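Adenosine monophosphate-protein transferase (Pyrococcus horikoshii, PDB 2D16) is of unestablished function but belongs to the adenosine-specific kinase family and may transfer adenosine monophosphate to proteins. Local coordinates at residues 97-102 with 106-111. Numbering follows the deposited sequence.
Sequences NTIKNH and AMIYGA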
loop_
_atom_site.group_PDB
_atom_site.type_symbol
_atom_site.label_atom_id
_atom_site.label_comp_id
_atom_site.label_asym_id
_atom_site.label_seq_id
_atom_site.Cartn_x
_atom_site.Cartn_y
_atom_site.Cartn_z
ATOM N N ASN A 97 -17.255 -34.262 12.217
ATOM C CA ASN A 97 -15.843 -34.478 12.511
ATOM C C ASN A 97 -15.487 -33.995 13.918
ATOM O O ASN A 97 -14.650 -34.595 14.589
ATOM C CB ASN A 97 -14.967 -33.804 11.451
ATOM C CG ASN A 97 -14.905 -34.613 10.164
ATOM O OD1 ASN A 97 -15.524 -35.675 10.060
ATOM N ND2 ASN A 97 -14.160 -34.120 9.181
ATOM N N THR A 98 -16.127 -32.923 14.376
ATOM C CA THR A 98 -15.865 -32.420 15.723
ATOM C C THR A 98 -16.279 -33.478 16.751
ATOM O O THR A 98 -15.596 -33.692 17.758
ATOM C CB THR A 98 -16.647 -31.109 15.985
ATOM O OG1 THR A 98 -16.110 -30.068 15.159
ATOM C CG2 THR A 98 -16.542 -30.691 17.452
ATOM N N ILE A 99 -17.397 -34.148 16.492
ATOM C CA ILE A 99 -17.886 -35.182 17.395
ATOM C C ILE A 99 -17.021 -36.439 17.318
ATOM O O ILE A 99 -16.629 -36.991 18.350
ATOM C CB ILE A 99 -19.344 -35.546 17.076
ATOM C CG1 ILE A 99 -20.221 -34.296 17.215
ATOM C CG2 ILE A 99 -19.829 -36.650 18.018
ATOM C CD1 ILE A 99 -21.638 -34.476 16.697
ATOM N N LYS A 100 -16.724 -36.893 16.102
ATOM C CA LYS A 100 -15.895 -38.085 15.929
ATOM C C LYS A 100 -14.504 -37.884 16.530
ATOM O O LYS A 100 -13.872 -38.840 16.994
ATOM C CB LYS A 100 -15.758 -38.440 14.438
ATOM C CG LYS A 100 -17.027 -38.996 13.816
ATOM C CD LYS A 100 -16.861 -39.328 12.326
ATOM C CE LYS A 100 -16.561 -38.089 11.501
ATOM N NZ LYS A 100 -16.571 -38.368 10.031
ATOM N N ASN A 101 -14.032 -36.642 16.530
ATOM C CA ASN A 101 -12.708 -36.334 17.056
ATOM C C ASN A 101 -12.657 -36.196 18.575
ATOM O O ASN A 101 -11.571 -36.078 19.147
ATOM C CB ASN A 101 -12.166 -35.051 16.414
ATOM C CG ASN A 101 -11.962 -35.187 14.910
ATOM O OD1 ASN A 101 -11.620 -36.263 14.412
ATOM N ND2 ASN A 101 -12.154 -34.087 14.183
ATOM N N HIS A 102 -13.812 -36.207 19.232
ATOM C CA HIS A 102 -13.811 -36.070 20.688
ATOM C C HIS A 102 -13.259 -37.348 21.321
ATOM O O HIS A 102 -13.681 -38.453 20.980
ATOM C CB HIS A 102 -15.211 -35.776 21.214
ATOM C CG HIS A 102 -15.229 -35.360 22.650
ATOM N ND1 HIS A 102 -15.174 -36.265 23.688
ATOM C CD2 HIS A 102 -15.233 -34.132 23.220
ATOM C CE1 HIS A 102 -15.145 -35.613 24.836
ATOM N NE2 HIS A 102 -15.178 -34.317 24.581
ATOM N N ALA A 106 -17.151 -42.867 21.137
ATOM C CA ALA A 106 -16.807 -44.145 20.530
ATOM C C ALA A 106 -17.264 -44.122 19.079
ATOM O O ALA A 106 -16.476 -44.371 18.163
ATOM C CB ALA A 106 -17.492 -45.283 21.276
ATOM N N MET A 107 -18.540 -43.820 18.872
ATOM C CA MET A 107 -19.085 -43.780 17.526
ATOM C C MET A 107 -20.351 -42.949 17.428
ATOM O O MET A 107 -20.923 -42.537 18.438
ATOM C CB MET A 107 -19.364 -45.208 17.036
ATOM C CG MET A 107 -20.312 -46.010 17.918
ATOM S SD MET A 107 -22.050 -45.612 17.676
ATOM C CE MET A 107 -22.354 -46.421 16.078
ATOM N N ILE A 108 -20.762 -42.688 16.193
ATOM C CA ILE A 108 -21.975 -41.929 15.912
ATOM C C ILE A 108 -22.903 -42.848 15.116
ATOM O O ILE A 108 -22.531 -43.345 14.051
ATOM C CB ILE A 108 -21.671 -40.669 15.075
ATOM C CG1 ILE A 108 -20.667 -39.772 15.812
ATOM C CG2 ILE A 108 -22.972 -39.904 14.804
ATOM C CD1 ILE A 108 -20.275 -38.521 15.047
ATOM N N TYR A 109 -24.103 -43.079 15.645
ATOM C CA TYR A 109 -25.097 -43.945 15.008
ATOM C C TYR A 109 -25.655 -43.362 13.707
ATOM O O TYR A 109 -25.839 -44.077 12.718
ATOM C CB TYR A 109 -26.251 -44.211 15.987
ATOM C CG TYR A 109 -25.866 -45.068 17.177
ATOM C CD1 TYR A 109 -25.662 -46.441 17.033
ATOM C CD2 TYR A 109 -25.698 -44.505 18.442
ATOM C CE1 TYR A 109 -25.297 -47.239 18.125
ATOM C CE2 TYR A 109 -25.332 -45.292 19.540
ATOM C CZ TYR A 109 -25.136 -46.654 19.374
ATOM O OH TYR A 109 -24.775 -47.430 20.454
ATOM N N GLY A 110 -25.925 -42.063 13.709
ATOM C CA GLY A 110 -26.464 -41.426 12.521
ATOM C C GLY A 110 -26.770 -39.966 12.771
ATOM O O GLY A 110 -26.692 -39.504 13.906
ATOM N N ALA A 111 -27.115 -39.238 11.714
ATOM C CA ALA A 111 -27.420 -37.816 11.842
ATOM C C ALA A 111 -28.189 -37.301 10.634
ATOM O O ALA A 111 -27.841 -37.609 9.496
ATOM C CB ALA A 111 -26.129 -37.021 11.996
#
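Ile-108 reaches from strand 105-112 to helix 92-100, where its CD1 meets Ile-99 and Lys-100 together. CD1 touches CG2 of Ile-99 and CG of Lys-100, each at 3.5 Å, from two directions roughly at right angles. Both helix side chains cross that of Ile-108 at about a right angle. No hydrogen bond links the segments. The extended chain of Ile-108, with CD1 anti to CA (chi2 178°), carries its methyl to the helix. Lys-100 offers only the aliphatic base of its side chain; beyond CG the chain leads away, and a bend at chi3 (-63°) swings NZ toward Asn-97, where it makes a weak hydrogen bond to OD1 (2.9 Å). Behind this contact, Ile-99 is buried against Phe-83 and Ile-85, while Ile-108 also packs on Leu-96. On the other face of the strand, SD of Met-107 sits 3.5 Å above the centre of the Tyr-109 ring. Classic beta bulges at Ala-106/Met-107 and Tyr-109/Gly-110 disturb the pairing with strand 16-22 just before and just after Ile-108. Helix 92-100 thus packs over strand 105-112, an edge strand of the five-stranded antiparallel sheet within this chain, and reaches inward to strands 16-22 and 82-88, with Ile-18 touching both isoleucines.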